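Local atomic coordinates of putative uncharacterized protein (Chaetomium thermophilum, PDB entry 5T8V), a protein that probably helps load cohesin onto chromatin, this chain being the C-terminal, HEAT-repeat part of the loader protein Scc2. Residues 14-19 and 67-72; 45-50 and 120-125; 49-54 and 90-95; 100-105 and 160-165; 132-137 and 149-154. One frame throughout, in Å; residues are numbered along the deposited sequence.

Interaction 1 of 5, residues 14-19 and 67-72; sequences NVALHE and KKTIEL
Ala-16 and Thr-69 face each other where helix segments 14-19 and 67-71 run roughly antiparallel, their axes 149° apart and 8.8 Å from each other at the closest point. A small residue sits at the middle of the contact. The methyl of Ala-16 points at the other helix and rests between two side chains, with Ala-16 CB 3.9 Å from Lys-68 CB and 4.0 Å from Leu-72 CD1. Beside it, Thr-69 offers its methyl to the backbone: CG2 lies anti to its own carbonyl carbon and comes 4.0 Å from Ala-16 O, a packing contact. The hydroxyl of Thr-69 is turned back on its own helix, where OG1 bonds to Leu-66 O. Leu-72 is the first residue to leave the helical conformation, and it still packs against the alanine as the chain turns off. At the exposed margin the extended chain of Lys-68 crosses Glu-19 at a slant. The salt bridge there is long, with Glu-19 OE1 3.7 Å from Lys-68 NZ, so it probably adds only modestly to an otherwise apolar seam. Helices 9-36 and 56-71 are thus joined near the N-terminus of the chain. Leu-72 also touches Arg-12 and Ala-13 of helix 9-36, and on the other helix Lys-67 and Ile-70 lean on Arg-135 of helix 120-136.

Interaction 2 of 5, residues 45-50 and 120-125; sequences IFLSET and LPNLEA
Ile-45 makes the closer-packed part of this contact, pointing from strand 44-46 at the start of helix 120-136. Both of its branches are used. CG2, anti to the backbone N, comes 3.7 Å from Asn-122 OD1, while the longer branch carries CD1 on to the helix itself, 4.2 Å from Pro-121 CB and 4.4 Å from Ala-125 CB. Pro-121 and Ala-125 are one helical turn apart, and the tip of the isoleucine rests against both of them. Asn-122 slants across this side chain and then meets Leu-47, which runs past it in the opposite direction. Leu-47 CD2 lies 3.9 Å from Asn-122 OD1 and 4.0 Å from Asn-122 ND2, so the flat amide is touched by methyl groups from two residues, and no hydrogen bond links the two segments. The other end of the contact is loose. Past Leu-47 the chain swings away from the helix through Ser-48, and Glu-49 and Thr-50 are exposed, Glu-49 being poorly ordered as well; Pro-121, though it touches Ile-45, is also exposed to solvent. The backbone of Ile-45 is hydrogen-bonded to Thr-53 of strand 52-54, its partner in a two-stranded antiparallel sheet. Leu-47 and Asn-122 both also touch Gln-96 of helix 81-96, which places this small sheet against helices 81-96 and 120-136.

Interaction 3 of 5, residues 49-54 and 90-95; sequences ETEATL and CDSALR
A salt-bridge network of Glu-51, Asp-91 and Arg-95 closes one end of this contact between strand 52-54 and helix 81-96. Arg-95 NH1 lies 3.5 Å from Glu-51 OE1, which sits at the edge of the guanidinium, and the carboxylate and guanidinium planes stand 89° apart. One turn back, Asp-91 takes a hydrogen bond from the same side chain, Arg-95 NE to Asp-91 OD2 at 2.8 Å, tilted 18° out of the guanidinium plane. An alanine in place of Arg-95 would probably leave both carboxylates without their shared positive mate, and Glu-51 without its ionic tie to the helix. The strand is one arm of a two-stranded antiparallel hairpin set among the helices of this HEAT-repeat protein, and Thr-53 points from it toward helix 81-96. Its methyl, CG2, lies against the helix backbone at Ala-93 N and is 3.7 Å from Ser-92 CB, while Ala-93 CB packs beside it. Ser-92 OG turns back to Arg-88 O within the helix.

Interaction 4 of 5, residues 100-105 and 160-165; sequences LDFSVQ and KRLIDG
Phe-102 lays its ring beside Arg-161, the two side chains crossing at about a right angle. Ring atom CZ packs 3.5 Å from Arg-161 CB, and Arg-161 NH2 reaches the ring edge, 3.4 Å from Phe-102 CE2; the planes are 48° apart, so this is no flat stack. Chi1 (49°) sets CG between the backbone N and the carbonyl carbon; further out, Phe-102 CE1 meets Leu-162 CD2 at 3.8 Å. Leu-123 of helix 120-136 touches the ring as well. An alanine here would probably open a gap between the loop and helices 149-172 and 120-136 and leave the arginine side chain freer to turn. Further along, Val-104 N donates a hydrogen bond to Gly-165 O, 2.7 Å long. Gly-165 lies in a wider pi-type turn, and a CB there would probably come too close to Ser-103 CB. Loop 100-105 is therefore fastened to helix 149-172 in two ways, by packing of the Phe-102 ring and by a backbone bond that needs close approach at the glycine.

Interaction 5 of 5, residues 132-137 and 149-154; sequences TSMRIM and ENAIEQ
Met-134 reaches Ala-151 and Ile-152 by folding twice: chi2 of -53° turns SD aside, and a further turn at chi3 sets CE against the facing helix. Met-137 takes a straighter path, with SD anti at chi2 (-175°), and bends only at its last torsion, so that two thioether ends converge on one small patch. Met-134 CE lies 3.9 Å from Ala-151 CB and 3.7 Å from Ala-151 O, while its sulphur packs 4.1 Å from Ile-152 CG1. From the other methionine, Met-137 CE comes 3.8 Å from Ile-152 CG1 and 4.2 Å from Ala-151 CB. Both methionines slant across the isoleucine, whose CG1 touches the sulphur of one and the methyl of the other. Ser-133 adds a light touch through CB, at 4.5 Å from Ala-151 CB; its hydroxyl bonds instead to Ala-129 O, within its own helix. No hydrogen bond crosses between the segments, and the contact is held by apolar packing alone. Met-134 and Ile-152 both extend this layer to Leu-210 of helix 190-213, and Ser-133 meets Leu-87 and Cys-90 on helix 81-96. The axes of segments 132-136 and 149-154 lie 10.0 Å apart at 137°, a spacing bridged by long, flexible side chains. Successive helices packed in this roughly antiparallel way are characteristic of the helical HEAT-repeat architecture of the cohesin loader.

In the fold
Interactions 3 and 5 are buried, interactions 1 and 4 partly so, and interaction 2 lies at the surface. Interactions 2 and 3 use the two arms of one hairpin, whose strands bond through Ile-45 and Thr-53; one arm faces helix 120-136, the other helix 81-96. Helix 120-136 serves interactions 2 and 5 at its two ends, and helix 149-172 serves 4 and 5. Where helix meets helix, in 1 and 5, packing is mainly apolar, with a long ion pair only at the exposed margin of 1. Interactions 3 and 4 bring in polar chemistry, a charge network in 3 and a backbone hydrogen bond in 4, while 2 has no hydrogen bond across it. Interactions 2 and 4 touch through helix 120-136.

Interaction 1 of 5, residues 14-19 and 67-72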
# COMPACT_ATOMS: atom_id res chain seq x y z
N ASN A 14 10.58 72.60 -19.42
CA ASN A 14 10.39 73.65 -20.41
C ASN A 14 10.63 73.12 -21.83
O ASN A 14 9.92 73.49 -22.77
CB ASN A 14 11.30 74.83 -20.12
CG ASN A 14 10.96 76.05 -20.96
OD1 ASN A 14 10.71 75.95 -22.16
ND2 ASN A 14 10.94 77.22 -20.33
N VAL A 15 11.63 72.25 -21.99
CA VAL A 15 11.93 71.70 -23.32
C VAL A 15 10.76 70.86 -23.82
O VAL A 15 10.31 71.02 -24.96
CB VAL A 15 13.23 70.88 -23.28
CG1 VAL A 15 13.46 70.14 -24.60
CG2 VAL A 15 14.42 71.79 -22.99
N ALA A 16 10.26 69.95 -22.98
CA ALA A 16 9.11 69.15 -23.38
C ALA A 16 7.92 70.05 -23.74
O ALA A 16 7.22 69.79 -24.72
CB ALA A 16 8.72 68.19 -22.26
N LEU A 17 7.71 71.11 -22.97
CA LEU A 17 6.61 72.03 -23.25
C LEU A 17 6.77 72.66 -24.63
O LEU A 17 5.83 72.66 -25.43
CB LEU A 17 6.54 73.11 -22.17
CG LEU A 17 5.41 74.14 -22.34
CD1 LEU A 17 4.06 73.51 -22.06
CD2 LEU A 17 5.65 75.33 -21.43
N HIS A 18 7.95 73.21 -24.92
CA HIS A 18 8.15 73.89 -26.20
C HIS A 18 8.09 72.91 -27.36
O HIS A 18 7.59 73.25 -28.44
CB HIS A 18 9.48 74.64 -26.19
CG HIS A 18 9.43 75.93 -25.43
ND1 HIS A 18 8.26 76.49 -24.98
CD2 HIS A 18 10.42 76.77 -25.03
CE1 HIS A 18 8.52 77.62 -24.34
NE2 HIS A 18 9.83 77.81 -24.36
N GLU A 19 8.58 71.69 -27.17
CA GLU A 19 8.50 70.68 -28.22
C GLU A 19 7.05 70.33 -28.52
O GLU A 19 6.64 70.29 -29.69
CB GLU A 19 9.30 69.44 -27.83
CG GLU A 19 10.81 69.62 -27.87
CD GLU A 19 11.57 68.38 -27.43
OE1 GLU A 19 10.93 67.44 -26.93
OE2 GLU A 19 12.81 68.35 -27.60
N LYS A 67 2.92 62.62 -23.03
CA LYS A 67 3.45 61.85 -21.91
C LYS A 67 4.65 62.55 -21.29
O LYS A 67 4.80 62.58 -20.06
CB LYS A 67 3.82 60.44 -22.38
CG LYS A 67 4.67 59.66 -21.38
CD LYS A 67 4.60 58.16 -21.66
CE LYS A 67 5.83 57.43 -21.15
NZ LYS A 67 7.00 57.60 -22.05
N LYS A 68 5.52 63.13 -22.12
CA LYS A 68 6.64 63.91 -21.59
C LYS A 68 6.14 65.04 -20.69
O LYS A 68 6.63 65.23 -19.57
CB LYS A 68 7.49 64.47 -22.72
CG LYS A 68 8.61 63.54 -23.17
CD LYS A 68 9.51 64.23 -24.20
CE LYS A 68 10.60 63.31 -24.70
NZ LYS A 68 11.48 63.98 -25.70
N THR A 69 5.16 65.81 -21.17
CA THR A 69 4.66 66.93 -20.37
C THR A 69 4.03 66.46 -19.07
O THR A 69 4.15 67.12 -18.03
CB THR A 69 3.66 67.76 -21.17
OG1 THR A 69 2.58 66.92 -21.61
CG2 THR A 69 4.33 68.41 -22.38
N ILE A 70 3.35 65.31 -19.10
CA ILE A 70 2.70 64.80 -17.89
C ILE A 70 3.74 64.36 -16.87
O ILE A 70 3.67 64.72 -15.69
CB ILE A 70 1.73 63.66 -18.24
CG1 ILE A 70 0.46 64.24 -18.88
CG2 ILE A 70 1.36 62.84 -17.00
CD1 ILE A 70 -0.49 63.20 -19.45
N GLU A 71 4.74 63.58 -17.31
CA GLU A 71 5.71 63.05 -16.36
C GLU A 71 6.58 64.15 -15.75
O GLU A 71 7.09 63.97 -14.64
CB GLU A 71 6.59 62.01 -17.05
CG GLU A 71 5.89 60.68 -17.27
CD GLU A 71 6.79 59.64 -17.90
OE1 GLU A 71 7.91 59.99 -18.31
OE2 GLU A 71 6.37 58.46 -17.98
N LEU A 72 6.75 65.27 -16.44
CA LEU A 72 7.52 66.39 -15.92
C LEU A 72 6.65 67.46 -15.27
O LEU A 72 7.14 68.55 -14.98
CB LEU A 72 8.36 67.02 -17.04
CG LEU A 72 9.35 66.07 -17.75
CD1 LEU A 72 10.19 66.85 -18.74
CD2 LEU A 72 10.23 65.34 -16.75

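Interaction 2 of 5, residues 45-50 and 120-125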
# COMPACT_ATOMS: atom_id res chain seq x y z
N ILE A 45 -5.43 64.19 -42.62
CA ILE A 45 -6.23 63.45 -43.58
C ILE A 45 -7.45 64.30 -43.91
O ILE A 45 -8.13 64.79 -43.00
CB ILE A 45 -6.65 62.07 -43.03
CG1 ILE A 45 -5.44 61.14 -42.99
CG2 ILE A 45 -7.77 61.46 -43.89
CD1 ILE A 45 -5.70 59.79 -42.33
N PHE A 46 -7.72 64.46 -45.20
CA PHE A 46 -8.87 65.23 -45.67
C PHE A 46 -10.07 64.30 -45.80
O PHE A 46 -10.03 63.31 -46.54
CB PHE A 46 -8.55 65.89 -47.01
CG PHE A 46 -9.70 66.65 -47.60
CD1 PHE A 46 -9.95 67.96 -47.21
CD2 PHE A 46 -10.53 66.07 -48.54
CE1 PHE A 46 -11.01 68.67 -47.75
CE2 PHE A 46 -11.59 66.78 -49.08
CZ PHE A 46 -11.83 68.07 -48.68
N LEU A 47 -11.14 64.62 -45.07
CA LEU A 47 -12.38 63.84 -45.14
C LEU A 47 -13.41 64.58 -45.97
O LEU A 47 -13.65 64.24 -47.13
CB LEU A 47 -12.90 63.55 -43.73
CG LEU A 47 -11.98 62.72 -42.83
CD1 LEU A 47 -12.54 62.63 -41.42
CD2 LEU A 47 -11.75 61.33 -43.41
N SER A 48 -14.04 65.60 -45.38
CA SER A 48 -14.92 66.51 -46.09
C SER A 48 -14.23 67.86 -46.24
O SER A 48 -13.09 68.05 -45.81
CB SER A 48 -16.26 66.65 -45.35
OG SER A 48 -16.07 67.21 -44.06
N GLU A 49 -14.94 68.81 -46.85
CA GLU A 49 -14.38 70.14 -47.06
C GLU A 49 -14.48 71.02 -45.82
O GLU A 49 -14.09 72.19 -45.88
CB GLU A 49 -15.07 70.82 -48.24
CG GLU A 49 -16.55 71.07 -48.05
CD GLU A 49 -17.18 71.75 -49.25
OE1 GLU A 49 -16.46 71.99 -50.25
OE2 GLU A 49 -18.39 72.05 -49.20
N THR A 50 -14.98 70.49 -44.71
CA THR A 50 -14.98 71.20 -43.44
C THR A 50 -14.22 70.48 -42.34
O THR A 50 -13.75 71.14 -41.41
CB THR A 50 -16.42 71.44 -42.95
OG1 THR A 50 -16.41 72.32 -41.82
CG2 THR A 50 -17.11 70.13 -42.57
N LEU A 120 -7.47 51.31 -43.33
CA LEU A 120 -6.47 51.41 -42.27
C LEU A 120 -6.08 52.85 -41.94
O LEU A 120 -5.85 53.13 -40.75
CB LEU A 120 -5.23 50.59 -42.65
CG LEU A 120 -5.42 49.09 -42.83
CD1 LEU A 120 -4.06 48.42 -42.98
CD2 LEU A 120 -6.20 48.46 -41.68
N PRO A 121 -5.96 53.77 -42.89
CA PRO A 121 -5.63 55.16 -42.51
C PRO A 121 -6.63 55.75 -41.53
O PRO A 121 -6.25 56.21 -40.44
CB PRO A 121 -5.65 55.89 -43.86
CG PRO A 121 -5.27 54.85 -44.85
CD PRO A 121 -5.91 53.58 -44.35
N ASN A 122 -7.92 55.74 -41.89
CA ASN A 122 -8.94 56.30 -41.00
C ASN A 122 -9.08 55.47 -39.73
O ASN A 122 -9.21 56.03 -38.63
CB ASN A 122 -10.28 56.38 -41.73
CG ASN A 122 -10.28 57.42 -42.83
OD1 ASN A 122 -9.42 58.31 -42.86
ND2 ASN A 122 -11.25 57.33 -43.73
N LEU A 123 -9.06 54.14 -39.85
CA LEU A 123 -9.20 53.28 -38.68
C LEU A 123 -8.09 53.56 -37.66
O LEU A 123 -8.36 53.85 -36.49
CB LEU A 123 -9.19 51.82 -39.11
CG LEU A 123 -9.14 50.78 -37.98
CD1 LEU A 123 -10.29 50.98 -37.01
CD2 LEU A 123 -9.15 49.38 -38.56
N GLU A 124 -6.84 53.46 -38.10
CA GLU A 124 -5.71 53.74 -37.21
C GLU A 124 -5.78 55.16 -36.66
O GLU A 124 -5.57 55.38 -35.46
CB GLU A 124 -4.39 53.53 -37.96
CG GLU A 124 -4.02 52.07 -38.14
CD GLU A 124 -2.68 51.89 -38.83
OE1 GLU A 124 -2.66 51.83 -40.07
OE2 GLU A 124 -1.66 51.80 -38.12
N ALA A 125 -6.08 56.13 -37.52
CA ALA A 125 -6.23 57.50 -37.06
C ALA A 125 -7.24 57.59 -35.92
O ALA A 125 -7.05 58.36 -34.97
CB ALA A 125 -6.66 58.39 -38.23

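Interaction 3 of 5, residues 49-54 and 90-95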
# COMPACT_ATOMS: atom_id res chain seq x y z
N GLU A 49 -14.94 68.81 -46.85
CA GLU A 49 -14.38 70.14 -47.06
C GLU A 49 -14.48 71.02 -45.82
O GLU A 49 -14.09 72.19 -45.88
CB GLU A 49 -15.07 70.82 -48.24
CG GLU A 49 -16.55 71.07 -48.05
CD GLU A 49 -17.18 71.75 -49.25
OE1 GLU A 49 -16.46 71.99 -50.25
OE2 GLU A 49 -18.39 72.05 -49.20
N THR A 50 -14.98 70.49 -44.71
CA THR A 50 -14.98 71.20 -43.44
C THR A 50 -14.22 70.48 -42.34
O THR A 50 -13.75 71.14 -41.41
CB THR A 50 -16.42 71.44 -42.95
OG1 THR A 50 -16.41 72.32 -41.82
CG2 THR A 50 -17.11 70.13 -42.57
N GLU A 51 -14.07 69.16 -42.43
CA GLU A 51 -13.36 68.37 -41.44
C GLU A 51 -12.07 67.81 -42.02
O GLU A 51 -11.94 67.63 -43.24
CB GLU A 51 -14.23 67.21 -40.92
CG GLU A 51 -15.23 67.61 -39.85
CD GLU A 51 -16.09 66.44 -39.39
OE1 GLU A 51 -17.31 66.62 -39.25
OE2 GLU A 51 -15.53 65.34 -39.19
N ALA A 52 -11.11 67.54 -41.14
CA ALA A 52 -9.84 66.95 -41.52
C ALA A 52 -9.09 66.53 -40.26
O ALA A 52 -8.85 67.36 -39.38
CB ALA A 52 -9.01 67.92 -42.35
N THR A 53 -8.72 65.26 -40.17
CA THR A 53 -8.25 64.69 -38.92
C THR A 53 -6.72 64.55 -38.93
O THR A 53 -6.05 64.86 -39.91
CB THR A 53 -8.91 63.34 -38.66
OG1 THR A 53 -8.59 62.44 -39.73
CG2 THR A 53 -10.42 63.50 -38.57
N LEU A 54 -6.18 64.10 -37.80
CA LEU A 54 -4.75 63.84 -37.68
C LEU A 54 -4.47 62.38 -38.00
O LEU A 54 -5.23 61.49 -37.59
CB LEU A 54 -4.26 64.19 -36.28
CG LEU A 54 -4.40 65.65 -35.84
CD1 LEU A 54 -4.06 65.81 -34.37
CD2 LEU A 54 -3.52 66.56 -36.69
N CYS A 90 -9.68 64.66 -32.59
CA CYS A 90 -9.87 63.28 -32.17
C CYS A 90 -11.32 62.85 -32.34
O CYS A 90 -11.61 61.78 -32.88
CB CYS A 90 -9.42 63.09 -30.72
SG CYS A 90 -7.64 63.31 -30.45
N ASP A 91 -12.25 63.69 -31.89
CA ASP A 91 -13.66 63.34 -31.99
C ASP A 91 -14.09 63.19 -33.45
O ASP A 91 -14.99 62.39 -33.75
CB ASP A 91 -14.52 64.39 -31.29
CG ASP A 91 -15.97 63.96 -31.16
OD1 ASP A 91 -16.29 63.26 -30.18
OD2 ASP A 91 -16.78 64.32 -32.03
N SER A 92 -13.48 63.94 -34.36
CA SER A 92 -13.77 63.78 -35.77
C SER A 92 -13.26 62.44 -36.29
O SER A 92 -13.98 61.70 -36.96
CB SER A 92 -13.16 64.93 -36.57
OG SER A 92 -13.70 66.18 -36.17
N ALA A 93 -12.00 62.11 -35.97
CA ALA A 93 -11.45 60.82 -36.39
C ALA A 93 -12.27 59.66 -35.83
O ALA A 93 -12.38 58.62 -36.48
CB ALA A 93 -10.00 60.70 -35.94
N LEU A 94 -12.85 59.83 -34.64
CA LEU A 94 -13.64 58.76 -34.04
C LEU A 94 -15.03 58.68 -34.64
O LEU A 94 -15.55 57.58 -34.88
CB LEU A 94 -13.71 58.96 -32.53
CG LEU A 94 -12.42 58.59 -31.80
CD1 LEU A 94 -12.35 59.24 -30.43
CD2 LEU A 94 -12.30 57.09 -31.69
N ARG A 95 -15.67 59.83 -34.89
CA ARG A 95 -16.96 59.83 -35.56
C ARG A 95 -16.86 59.27 -36.97
O ARG A 95 -17.84 58.73 -37.50
CB ARG A 95 -17.55 61.24 -35.58
CG ARG A 95 -18.12 61.71 -34.25
CD ARG A 95 -18.84 63.04 -34.37
NE ARG A 95 -17.92 64.17 -34.53
CZ ARG A 95 -17.49 64.64 -35.70
NH1 ARG A 95 -17.90 64.11 -36.84
NH2 ARG A 95 -16.65 65.67 -35.72

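Interaction 4 of 5, residues 100-105 and 160-165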
# COMPACT_ATOMS: atom_id res chain seq x y z
N LEU A 100 -18.53 52.43 -39.05
CA LEU A 100 -17.78 51.58 -39.96
C LEU A 100 -17.64 50.17 -39.41
O LEU A 100 -17.52 49.96 -38.20
CB LEU A 100 -16.40 52.19 -40.21
CG LEU A 100 -15.42 51.38 -41.06
CD1 LEU A 100 -15.94 51.22 -42.48
CD2 LEU A 100 -14.05 52.04 -41.06
N ASP A 101 -17.65 49.20 -40.31
CA ASP A 101 -17.45 47.79 -39.98
C ASP A 101 -16.12 47.35 -40.59
O ASP A 101 -16.06 46.99 -41.77
CB ASP A 101 -18.61 46.94 -40.49
CG ASP A 101 -18.32 45.45 -40.41
OD1 ASP A 101 -18.50 44.86 -39.32
OD2 ASP A 101 -17.91 44.87 -41.43
N PHE A 102 -15.06 47.39 -39.79
CA PHE A 102 -13.73 47.02 -40.22
C PHE A 102 -13.38 45.58 -39.87
O PHE A 102 -12.20 45.22 -39.83
CB PHE A 102 -12.69 47.97 -39.63
CG PHE A 102 -12.83 48.19 -38.15
CD1 PHE A 102 -12.37 47.25 -37.25
CD2 PHE A 102 -13.42 49.34 -37.67
CE1 PHE A 102 -12.50 47.45 -35.89
CE2 PHE A 102 -13.56 49.55 -36.31
CZ PHE A 102 -13.10 48.60 -35.42
N SER A 103 -14.39 44.75 -39.60
CA SER A 103 -14.13 43.37 -39.21
C SER A 103 -13.69 42.53 -40.40
O SER A 103 -14.05 42.79 -41.55
CB SER A 103 -15.39 42.76 -38.58
OG SER A 103 -16.48 42.80 -39.49
N VAL A 104 -12.88 41.52 -40.11
CA VAL A 104 -12.44 40.54 -41.10
C VAL A 104 -13.39 39.35 -41.06
O VAL A 104 -13.84 38.93 -39.99
CB VAL A 104 -10.99 40.12 -40.83
CG1 VAL A 104 -10.62 38.87 -41.64
CG2 VAL A 104 -10.04 41.25 -41.16
N GLN A 105 -13.68 38.80 -42.23
CA GLN A 105 -14.53 37.63 -42.36
C GLN A 105 -13.74 36.48 -42.98
O GLN A 105 -13.01 36.68 -43.95
CB GLN A 105 -15.77 37.93 -43.21
CG GLN A 105 -16.84 38.72 -42.48
CD GLN A 105 -17.48 37.92 -41.36
OE1 GLN A 105 -17.10 36.78 -41.10
NE2 GLN A 105 -18.46 38.52 -40.69
N LYS A 160 -13.88 47.03 -28.33
CA LYS A 160 -14.75 45.88 -28.57
C LYS A 160 -14.67 45.42 -30.03
O LYS A 160 -14.44 44.24 -30.31
CB LYS A 160 -16.19 46.21 -28.19
CG LYS A 160 -16.54 45.88 -26.74
CD LYS A 160 -18.02 45.60 -26.55
CE LYS A 160 -18.79 46.85 -26.15
NZ LYS A 160 -20.24 46.56 -25.96
N ARG A 161 -14.86 46.35 -30.97
CA ARG A 161 -14.89 45.98 -32.38
C ARG A 161 -13.52 45.52 -32.87
O ARG A 161 -13.44 44.71 -33.80
CB ARG A 161 -15.40 47.14 -33.23
CG ARG A 161 -16.69 47.76 -32.70
CD ARG A 161 -17.55 48.35 -33.81
NE ARG A 161 -16.87 49.37 -34.60
CZ ARG A 161 -16.70 50.64 -34.22
NH1 ARG A 161 -17.16 51.06 -33.04
NH2 ARG A 161 -16.07 51.49 -35.01
N LEU A 162 -12.45 46.01 -32.26
CA LEU A 162 -11.11 45.55 -32.61
C LEU A 162 -10.90 44.11 -32.16
O LEU A 162 -10.33 43.30 -32.90
CB LEU A 162 -10.05 46.46 -31.99
CG LEU A 162 -9.78 47.79 -32.70
CD1 LEU A 162 -8.90 48.67 -31.83
CD2 LEU A 162 -9.12 47.56 -34.06
N ILE A 163 -11.34 43.78 -30.95
CA ILE A 163 -11.18 42.42 -30.44
C ILE A 163 -12.05 41.45 -31.23
O ILE A 163 -11.59 40.39 -31.67
CB ILE A 163 -11.49 42.37 -28.94
CG1 ILE A 163 -10.46 43.20 -28.17
CG2 ILE A 163 -11.51 40.94 -28.42
CD1 ILE A 163 -10.83 43.49 -26.74
N ASP A 164 -13.32 41.80 -31.44
CA ASP A 164 -14.23 40.89 -32.13
C ASP A 164 -13.89 40.76 -33.61
O ASP A 164 -13.99 39.66 -34.18
CB ASP A 164 -15.68 41.38 -31.98
CG ASP A 164 -16.24 41.13 -30.59
OD1 ASP A 164 -15.79 40.17 -29.93
OD2 ASP A 164 -17.14 41.88 -30.18
N GLY A 165 -13.47 41.85 -34.25
CA GLY A 165 -13.41 41.90 -35.69
C GLY A 165 -12.05 41.72 -36.33
O GLY A 165 -11.97 41.50 -37.55

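Interaction 5 of 5, residues 132-137 and 149-154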
# COMPACT_ATOMS: atom_id res chain seq x y z
N THR A 132 -5.04 59.35 -27.69
CA THR A 132 -4.71 60.72 -27.33
C THR A 132 -5.74 61.31 -26.38
O THR A 132 -5.39 61.94 -25.37
CB THR A 132 -4.58 61.58 -28.59
OG1 THR A 132 -3.47 61.12 -29.37
CG2 THR A 132 -4.37 63.05 -28.24
N SER A 133 -7.03 61.14 -26.70
CA SER A 133 -8.08 61.66 -25.82
C SER A 133 -7.92 61.14 -24.40
O SER A 133 -7.92 61.91 -23.43
CB SER A 133 -9.45 61.30 -26.38
OG SER A 133 -9.68 61.91 -27.63
N MET A 134 -7.78 59.82 -24.25
CA MET A 134 -7.62 59.23 -22.93
C MET A 134 -6.42 59.83 -22.20
O MET A 134 -6.53 60.29 -21.06
CB MET A 134 -7.49 57.71 -23.03
CG MET A 134 -8.67 57.02 -23.71
SD MET A 134 -10.26 57.43 -22.98
CE MET A 134 -10.95 58.50 -24.24
N ARG A 135 -5.26 59.84 -22.86
CA ARG A 135 -4.07 60.39 -22.21
C ARG A 135 -4.31 61.83 -21.77
O ARG A 135 -3.88 62.23 -20.68
CB ARG A 135 -2.87 60.32 -23.16
CG ARG A 135 -1.65 61.03 -22.62
CD ARG A 135 -0.38 60.47 -23.25
NE ARG A 135 -0.09 59.13 -22.77
CZ ARG A 135 0.78 58.30 -23.35
NH1 ARG A 135 1.45 58.68 -24.43
NH2 ARG A 135 0.98 57.09 -22.84
N ILE A 136 -4.99 62.62 -22.59
CA ILE A 136 -5.36 63.98 -22.18
C ILE A 136 -6.19 63.94 -20.91
O ILE A 136 -6.06 64.81 -20.04
CB ILE A 136 -6.09 64.70 -23.33
CG1 ILE A 136 -5.10 65.03 -24.45
CG2 ILE A 136 -6.77 65.98 -22.82
CD1 ILE A 136 -5.74 65.53 -25.72
N MET A 137 -7.07 62.94 -20.79
CA MET A 137 -7.83 62.77 -19.56
C MET A 137 -7.02 62.15 -18.43
O MET A 137 -7.55 61.97 -17.33
CB MET A 137 -9.07 61.92 -19.82
CG MET A 137 -10.23 62.70 -20.41
SD MET A 137 -11.73 61.71 -20.58
CE MET A 137 -11.29 60.67 -21.96
N GLU A 149 -17.43 61.85 -21.18
CA GLU A 149 -17.86 60.46 -21.12
C GLU A 149 -17.97 59.85 -22.51
O GLU A 149 -17.69 58.66 -22.70
CB GLU A 149 -19.20 60.36 -20.38
CG GLU A 149 -19.33 59.18 -19.43
CD GLU A 149 -19.48 57.86 -20.16
OE1 GLU A 149 -19.92 57.86 -21.32
OE2 GLU A 149 -19.16 56.81 -19.55
N ASN A 150 -18.36 60.66 -23.50
CA ASN A 150 -18.57 60.15 -24.85
C ASN A 150 -17.26 59.67 -25.47
O ASN A 150 -17.24 58.69 -26.21
CB ASN A 150 -19.22 61.22 -25.72
CG ASN A 150 -19.55 60.71 -27.11
OD1 ASN A 150 -20.45 59.89 -27.28
ND2 ASN A 150 -18.82 61.20 -28.11
N ALA A 151 -16.15 60.36 -25.18
CA ALA A 151 -14.86 59.91 -25.70
C ALA A 151 -14.52 58.53 -25.16
O ALA A 151 -14.09 57.64 -25.91
CB ALA A 151 -13.77 60.92 -25.35
N ILE A 152 -14.71 58.33 -23.86
CA ILE A 152 -14.53 57.00 -23.28
C ILE A 152 -15.42 56.00 -23.99
O ILE A 152 -14.99 54.89 -24.33
CB ILE A 152 -14.81 57.03 -21.76
CG1 ILE A 152 -13.82 57.95 -21.06
CG2 ILE A 152 -14.72 55.62 -21.18
CD1 ILE A 152 -14.12 58.20 -19.60
N GLU A 153 -16.68 56.37 -24.25
CA GLU A 153 -17.59 55.46 -24.93
C GLU A 153 -17.05 55.06 -26.30
O GLU A 153 -17.06 53.88 -26.67
CB GLU A 153 -18.97 56.11 -25.06
CG GLU A 153 -20.12 55.12 -25.06
CD GLU A 153 -20.26 54.40 -23.73
OE1 GLU A 153 -19.79 54.95 -22.71
OE2 GLU A 153 -20.84 53.30 -23.71
N GLN A 154 -16.56 56.03 -27.07
CA GLN A 154 -16.00 55.75 -28.39
C GLN A 154 -14.80 54.82 -28.28
O GLN A 154 -14.71 53.82 -29.01
CB GLN A 154 -15.61 57.05 -29.08
CG GLN A 154 -16.78 57.97 -29.39
CD GLN A 154 -16.34 59.36 -29.82
OE1 GLN A 154 -15.29 59.85 -29.40
NE2 GLN A 154 -17.15 60.00 -30.65